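Local coordinates for lantibiotic dehydratase (Microbispora corallina, PDB 5EHK), which probably uses glutamyl-tRNA to dehydrate serine and threonine residues of a precursor peptide during biosynthesis of the lantibiotic NAI-107, at residues A[853-858]-A[925-930]; A[958-963]-A[1045-1050]. One frame throughout, in Å; residues are numbered along the deposited sequence.

Contact 1. Residues A[853-858]-A[925-930]; sequences RWFFIR and TAFQHD
Gln928 takes the central place where helix segment 925-930 crosses strand segment 853-858, at 67° and with the two axes 6.7 Å apart at their closest. Its CG stands anti to the backbone N (chi1 -172°) and the chain runs on extended, so that the Gln928 side chain crosses those of Arg853 and Trp854 at about right angles, its amide turned 23° from the plane of the indole. Arg853 NH1 donates to Gln928 OE1 over 3.0 Å; the N-H points well at the oxygen, which lies in the guanidinium plane, yet the nitrogen stands above the carbonyl plane of the amide and not on a lone pair. The backbone N of Trp854 adds a weak bond to the same oxygen, giving OE1 two donors from consecutive residues. Lower on the chain, Gln928 CG lies 3.5 Å from Trp854 CD1, and Gln928 CA makes a CH...O contact of 3.2 Å with Trp854 O.

A bend at chi2 turns Arg853 toward the helix and sets one face of its guanidinium on Thr925, whose hydroxyl bonds to Glu921 O one helical turn back. Farther along the strand, Phe855 and Phe927 lie side by side and point the same way. The edge of Phe927 meets the face of Phe855 in a T-shaped pair with centroids 5.4 Å apart, and their CB atoms approach to 3.9 Å.

Strand 853-861 is an outermost strand of a four-stranded antiparallel sheet, joined by backbone hydrogen bonds of Arg853, Phe855 and Ile857 to strand 864-872. Helix 920-942 packs against it through this contact, while Arg1084 of helix 1068-1085 touches both Phe855 and Phe927.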
loop_
_atom_site.group_PDB
_atom_site.type_symbol
_atom_site.label_atom_id
_atom_site.label_comp_id
_atom_site.label_asym_id
_atom_site.label_seq_id
_atom_site.Cartn_x
_atom_site.Cartn_y
_atom_site.Cartn_z
ATOM N N ARG A 853 -21.108 0.210 36.478
ATOM C CA ARG A 853 -21.110 0.986 35.261
ATOM C C ARG A 853 -20.865 0.068 34.073
ATOM O O ARG A 853 -20.096 -0.885 34.164
ATOM C CB ARG A 853 -20.029 2.057 35.324
ATOM C CG ARG A 853 -20.356 3.204 36.233
ATOM C CD ARG A 853 -21.504 4.017 35.669
ATOM N NE ARG A 853 -21.988 5.000 36.638
ATOM C CZ ARG A 853 -23.269 5.301 36.837
ATOM N NH1 ARG A 853 -24.212 4.715 36.123
ATOM N NH2 ARG A 853 -23.602 6.204 37.749
ATOM N N TRP A 854 -21.512 0.362 32.953
ATOM C CA TRP A 854 -21.243 -0.367 31.725
ATOM C C TRP A 854 -21.412 0.602 30.573
ATOM O O TRP A 854 -22.121 1.590 30.714
ATOM C CB TRP A 854 -22.188 -1.558 31.562
ATOM C CG TRP A 854 -23.512 -1.138 31.014
ATOM C CD1 TRP A 854 -24.580 -0.697 31.728
ATOM C CD2 TRP A 854 -23.908 -1.105 29.640
ATOM N NE1 TRP A 854 -25.609 -0.395 30.894
ATOM C CE2 TRP A 854 -25.230 -0.638 29.601
ATOM C CE3 TRP A 854 -23.269 -1.422 28.434
ATOM C CZ2 TRP A 854 -25.938 -0.488 28.419
ATOM C CZ3 TRP A 854 -23.961 -1.274 27.260
ATOM C CH2 TRP A 854 -25.286 -0.809 27.257
ATOM N N PHE A 855 -20.736 0.350 29.457
ATOM C CA PHE A 855 -21.002 1.114 28.247
ATOM C C PHE A 855 -20.493 0.373 27.012
ATOM O O PHE A 855 -19.802 -0.633 27.138
ATOM C CB PHE A 855 -20.479 2.555 28.357
ATOM C CG PHE A 855 -18.971 2.705 28.282
ATOM C CD1 PHE A 855 -18.205 2.821 29.440
ATOM C CD2 PHE A 855 -18.311 2.761 27.052
ATOM C CE1 PHE A 855 -16.809 3.000 29.371
ATOM C CE2 PHE A 855 -16.902 2.937 26.984
ATOM C CZ PHE A 855 -16.158 3.051 28.144
ATOM N N PHE A 856 -20.836 0.845 25.822
ATOM C CA PHE A 856 -20.258 0.238 24.648
ATOM C C PHE A 856 -19.872 1.311 23.658
ATOM O O PHE A 856 -20.523 2.357 23.583
ATOM C CB PHE A 856 -21.224 -0.748 23.989
ATOM C CG PHE A 856 -22.167 -0.100 23.014
ATOM C CD1 PHE A 856 -21.783 0.136 21.694
ATOM C CD2 PHE A 856 -23.436 0.279 23.414
ATOM C CE1 PHE A 856 -22.631 0.751 20.826
ATOM C CE2 PHE A 856 -24.287 0.882 22.535
ATOM C CZ PHE A 856 -23.889 1.118 21.240
ATOM N N ILE A 857 -18.835 1.020 22.874
ATOM C CA ILE A 857 -18.460 1.854 21.753
ATOM C C ILE A 857 -18.211 0.967 20.515
ATOM O O ILE A 857 -17.870 -0.216 20.624
ATOM C CB ILE A 857 -17.199 2.704 22.030
ATOM C CG1 ILE A 857 -15.944 1.835 22.114
ATOM C CG2 ILE A 857 -17.341 3.530 23.299
ATOM C CD1 ILE A 857 -14.672 2.635 22.198
ATOM N N ARG A 858 -18.388 1.564 19.343
ATOM C CA ARG A 858 -18.016 0.967 18.084
ATOM C C ARG A 858 -16.584 1.448 17.834
ATOM O O ARG A 858 -16.259 2.626 17.995
ATOM C CB ARG A 858 -18.994 1.435 17.003
ATOM C CG ARG A 858 -20.431 0.992 17.269
ATOM C CD ARG A 858 -21.522 1.773 16.473
ATOM N NE ARG A 858 -22.387 0.925 15.688
ATOM C CZ ARG A 858 -23.709 0.841 15.776
ATOM N NH1 ARG A 858 -24.419 1.544 16.630
ATOM N NH2 ARG A 858 -24.313 -0.014 14.986
ATOM N N THR A 925 -21.233 7.998 33.744
ATOM C CA THR A 925 -22.679 7.947 33.737
ATOM C C THR A 925 -23.268 8.344 32.398
ATOM O O THR A 925 -24.139 7.636 31.855
ATOM C CB THR A 925 -23.248 8.761 34.882
ATOM O OG1 THR A 925 -22.991 8.048 36.098
ATOM C CG2 THR A 925 -24.749 8.923 34.744
ATOM N N ALA A 926 -22.768 9.443 31.849
ATOM C CA ALA A 926 -23.182 9.827 30.514
ATOM C C ALA A 926 -23.003 8.657 29.523
ATOM O O ALA A 926 -23.942 8.286 28.814
ATOM C CB ALA A 926 -22.429 11.055 30.058
ATOM N N PHE A 927 -21.815 8.052 29.525
ATOM C CA PHE A 927 -21.521 6.913 28.664
ATOM C C PHE A 927 -22.479 5.752 28.912
ATOM O O PHE A 927 -22.989 5.170 27.962
ATOM C CB PHE A 927 -20.086 6.429 28.867
ATOM C CG PHE A 927 -19.045 7.358 28.336
ATOM C CD1 PHE A 927 -19.395 8.540 27.706
ATOM C CD2 PHE A 927 -17.707 7.038 28.442
ATOM C CE1 PHE A 927 -18.427 9.397 27.205
ATOM C CE2 PHE A 927 -16.745 7.892 27.942
ATOM C CZ PHE A 927 -17.111 9.074 27.325
ATOM N N GLN A 928 -22.770 5.435 30.171
ATOM C CA GLN A 928 -23.710 4.345 30.427
ATOM C C GLN A 928 -25.104 4.636 29.865
ATOM O O GLN A 928 -25.630 3.851 29.094
ATOM C CB GLN A 928 -23.838 4.019 31.921
ATOM C CG GLN A 928 -24.666 2.764 32.156
ATOM C CD GLN A 928 -24.881 2.478 33.611
ATOM O OE1 GLN A 928 -23.934 2.290 34.367
ATOM N NE2 GLN A 928 -26.137 2.457 34.025
ATOM N N HIS A 929 -25.665 5.793 30.210
ATOM C CA HIS A 929 -27.019 6.139 29.799
ATOM C C HIS A 929 -27.139 6.394 28.304
ATOM O O HIS A 929 -28.174 6.082 27.713
ATOM C CB HIS A 929 -27.568 7.315 30.628
ATOM C CG HIS A 929 -27.802 6.968 32.066
ATOM N ND1 HIS A 929 -28.927 6.304 32.499
ATOM C CD2 HIS A 929 -27.027 7.136 33.162
ATOM C CE1 HIS A 929 -28.859 6.117 33.799
ATOM N NE2 HIS A 929 -27.712 6.615 34.228
ATOM N N ASP A 930 -26.080 6.913 27.684
ATOM C CA ASP A 930 -26.115 7.090 26.237
ATOM C C ASP A 930 -26.068 5.752 25.526
ATOM O O ASP A 930 -26.650 5.593 24.449
ATOM C CB ASP A 930 -24.971 7.935 25.735
ATOM C CG ASP A 930 -25.165 8.346 24.301
ATOM O OD1 ASP A 930 -25.950 9.294 24.044
ATOM O OD2 ASP A 930 -24.547 7.712 23.424
#

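Contact 2. Residues A[958-963]-A[1045-1050]; sequences AAALAD and SRDEAV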
loop_
_atom_site.group_PDB
_atom_site.type_symbol
_atom_site.label_atom_id
_atom_site.label_comp_id
_atom_site.label_asym_id
_atom_site.label_seq_id
_atom_site.Cartn_x
_atom_site.Cartn_y
_atom_site.Cartn_z
ATOM N N ALA A 958 -28.403 14.113 19.005
ATOM C CA ALA A 958 -27.400 15.170 19.139
ATOM C C ALA A 958 -27.985 16.431 19.756
ATOM O O ALA A 958 -27.444 16.968 20.734
ATOM C CB ALA A 958 -26.791 15.493 17.834
ATOM N N ALA A 959 -29.099 16.892 19.193
ATOM C CA ALA A 959 -29.693 18.155 19.615
ATOM C C ALA A 959 -30.178 18.076 21.048
ATOM O O ALA A 959 -30.063 19.043 21.817
ATOM C CB ALA A 959 -30.826 18.526 18.703
ATOM N N ALA A 960 -30.690 16.904 21.410
ATOM C CA ALA A 960 -31.166 16.671 22.765
ATOM C C ALA A 960 -30.018 16.703 23.783
ATOM O O ALA A 960 -30.203 17.181 24.912
ATOM C CB ALA A 960 -31.906 15.357 22.844
ATOM N N LEU A 961 -28.845 16.196 23.394
ATOM C CA LEU A 961 -27.686 16.265 24.275
ATOM C C LEU A 961 -27.203 17.702 24.445
ATOM O O LEU A 961 -26.947 18.142 25.560
ATOM C CB LEU A 961 -26.549 15.359 23.785
ATOM C CG LEU A 961 -25.392 15.059 24.751
ATOM C CD1 LEU A 961 -24.841 13.667 24.484
ATOM C CD2 LEU A 961 -24.266 16.082 24.640
ATOM N N ALA A 962 -27.067 18.419 23.330
ATOM C CA ALA A 962 -26.699 19.837 23.345
ATOM C C ALA A 962 -27.597 20.662 24.250
ATOM O O ALA A 962 -27.082 21.484 25.011
ATOM C CB ALA A 962 -26.704 20.406 21.946
ATOM N N ASP A 963 -28.922 20.457 24.159
ATOM C CA ASP A 963 -29.876 21.140 25.041
ATOM C C ASP A 963 -29.491 20.788 26.453
ATOM O O ASP A 963 -29.280 21.660 27.275
ATOM C CB ASP A 963 -31.345 20.720 24.781
ATOM C CG ASP A 963 -32.392 21.730 25.365
ATOM O OD1 ASP A 963 -32.514 22.851 24.824
ATOM O OD2 ASP A 963 -33.125 21.413 26.328
ATOM N N SER A 1045 -33.242 9.633 30.604
ATOM C CA SER A 1045 -32.216 9.284 31.540
ATOM C C SER A 1045 -30.839 9.783 31.056
ATOM O O SER A 1045 -30.012 10.271 31.834
ATOM C CB SER A 1045 -32.254 7.776 31.745
ATOM O OG SER A 1045 -30.975 7.289 32.045
ATOM N N ARG A 1046 -30.594 9.731 29.760
ATOM C CA ARG A 1046 -29.311 10.229 29.321
ATOM C C ARG A 1046 -29.288 11.762 29.276
ATOM O O ARG A 1046 -28.246 12.383 29.530
ATOM C CB ARG A 1046 -28.863 9.578 28.005
ATOM C CG ARG A 1046 -28.953 10.473 26.804
ATOM C CD ARG A 1046 -27.656 11.199 26.472
ATOM N NE ARG A 1046 -27.716 11.561 25.062
ATOM C CZ ARG A 1046 -28.565 12.449 24.556
ATOM N NH1 ARG A 1046 -29.402 13.107 25.336
ATOM N NH2 ARG A 1046 -28.576 12.693 23.262
ATOM N N ASP A 1047 -30.422 12.384 28.982
ATOM C CA ASP A 1047 -30.492 13.841 29.136
ATOM C C ASP A 1047 -30.243 14.244 30.604
ATOM O O ASP A 1047 -29.584 15.248 30.876
ATOM C CB ASP A 1047 -31.829 14.396 28.644
ATOM C CG ASP A 1047 -31.887 14.521 27.122
ATOM O OD1 ASP A 1047 -30.817 14.409 26.499
ATOM O OD2 ASP A 1047 -32.982 14.759 26.548
ATOM N N GLU A 1048 -30.745 13.450 31.546
ATOM C CA GLU A 1048 -30.542 13.765 32.945
ATOM C C GLU A 1048 -29.063 13.756 33.233
ATOM O O GLU A 1048 -28.535 14.733 33.770
ATOM C CB GLU A 1048 -31.257 12.784 33.872
ATOM C CG GLU A 1048 -32.442 13.380 34.626
ATOM C CD GLU A 1048 -32.066 14.575 35.511
ATOM O OE1 GLU A 1048 -31.569 14.355 36.642
ATOM O OE2 GLU A 1048 -32.278 15.736 35.078
ATOM N N ALA A 1049 -28.394 12.672 32.834
ATOM C CA ALA A 1049 -26.979 12.518 33.103
ATOM C C ALA A 1049 -26.157 13.654 32.528
ATOM O O ALA A 1049 -25.203 14.135 33.148
ATOM C CB ALA A 1049 -26.493 11.200 32.555
ATOM N N VAL A 1050 -26.543 14.117 31.359
ATOM C CA VAL A 1050 -25.771 15.158 30.738
ATOM C C VAL A 1050 -26.044 16.467 31.444
ATOM O O VAL A 1050 -25.144 17.298 31.585
ATOM C CB VAL A 1050 -26.065 15.239 29.242
ATOM C CG1 VAL A 1050 -25.458 16.488 28.618
ATOM C CG2 VAL A 1050 -25.504 14.028 28.588
#
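Polar, apolar and charged groups share the interface between helix segments 958-963 and 1045-1050, which run in roughly the same direction at 37° with axes 9.2 Å apart, and no hydrogen bond joins the two segments.

None of the ionic bonds crosses between the two segments: one is within segment 1045-1050 and one goes to a third helix. Arg1046, bent at chi2, swings its guanidinium into the interface, where NH1 forms a salt bridge with OD1 of the adjacent Asp1047, whose CG lies at the edge of the guanidinium in its plane. NE forms a salt bridge with Asp930 of helix 920-942, and NH2 makes a weak hydrogen bond to Ser957 O.

Van der Waals contacts cross the gap. Leu961 CB sits over one face of the guanidinium, toward its rim and 3.4 Å from Arg1046 NH2, while Leu961 CD1 lies 3.6 Å from Arg1046 NE; the two side chains cross at about a right angle. Farther along, Leu961 CG meets Val1050 CG2 at 4.0 Å, and Val1050 CG1 rests against the carbonyl oxygen of Leu961. The methyl of Ala960 points toward the partner helix and meets the carboxylate of Asp1047 at 3.9 Å from CB to OD2.

Asp1047 OD1 and Ala960 O are neighbouring acceptors, and the guanidinium beside them probably offsets their repulsion. The charge of the buried Arg1046 is probably balanced by Asp1047 and Asp930.

Along the chain, contact 1 closes first, bringing helix 920-942 back onto strand 853-861 after 66 intervening residues that include strand 864-872 and helix 875-895. Helix 950-965 follows, and contact 2 then closes a second loop, of 81 residues, when helix 1044-1059 returns to it. The loops are in series, neither nested nor crossed, yet their centres lie only about 13 Å apart. Helix 920-942 meets helix 1044-1059 directly: the Asp930-Arg1046 bridge and the packing of Thr925 on Ala1049 join the two contacts. The edge of the four-stranded sheet is thereby connected through helix 920-942 to the helical part of the C-terminal dehydratase region.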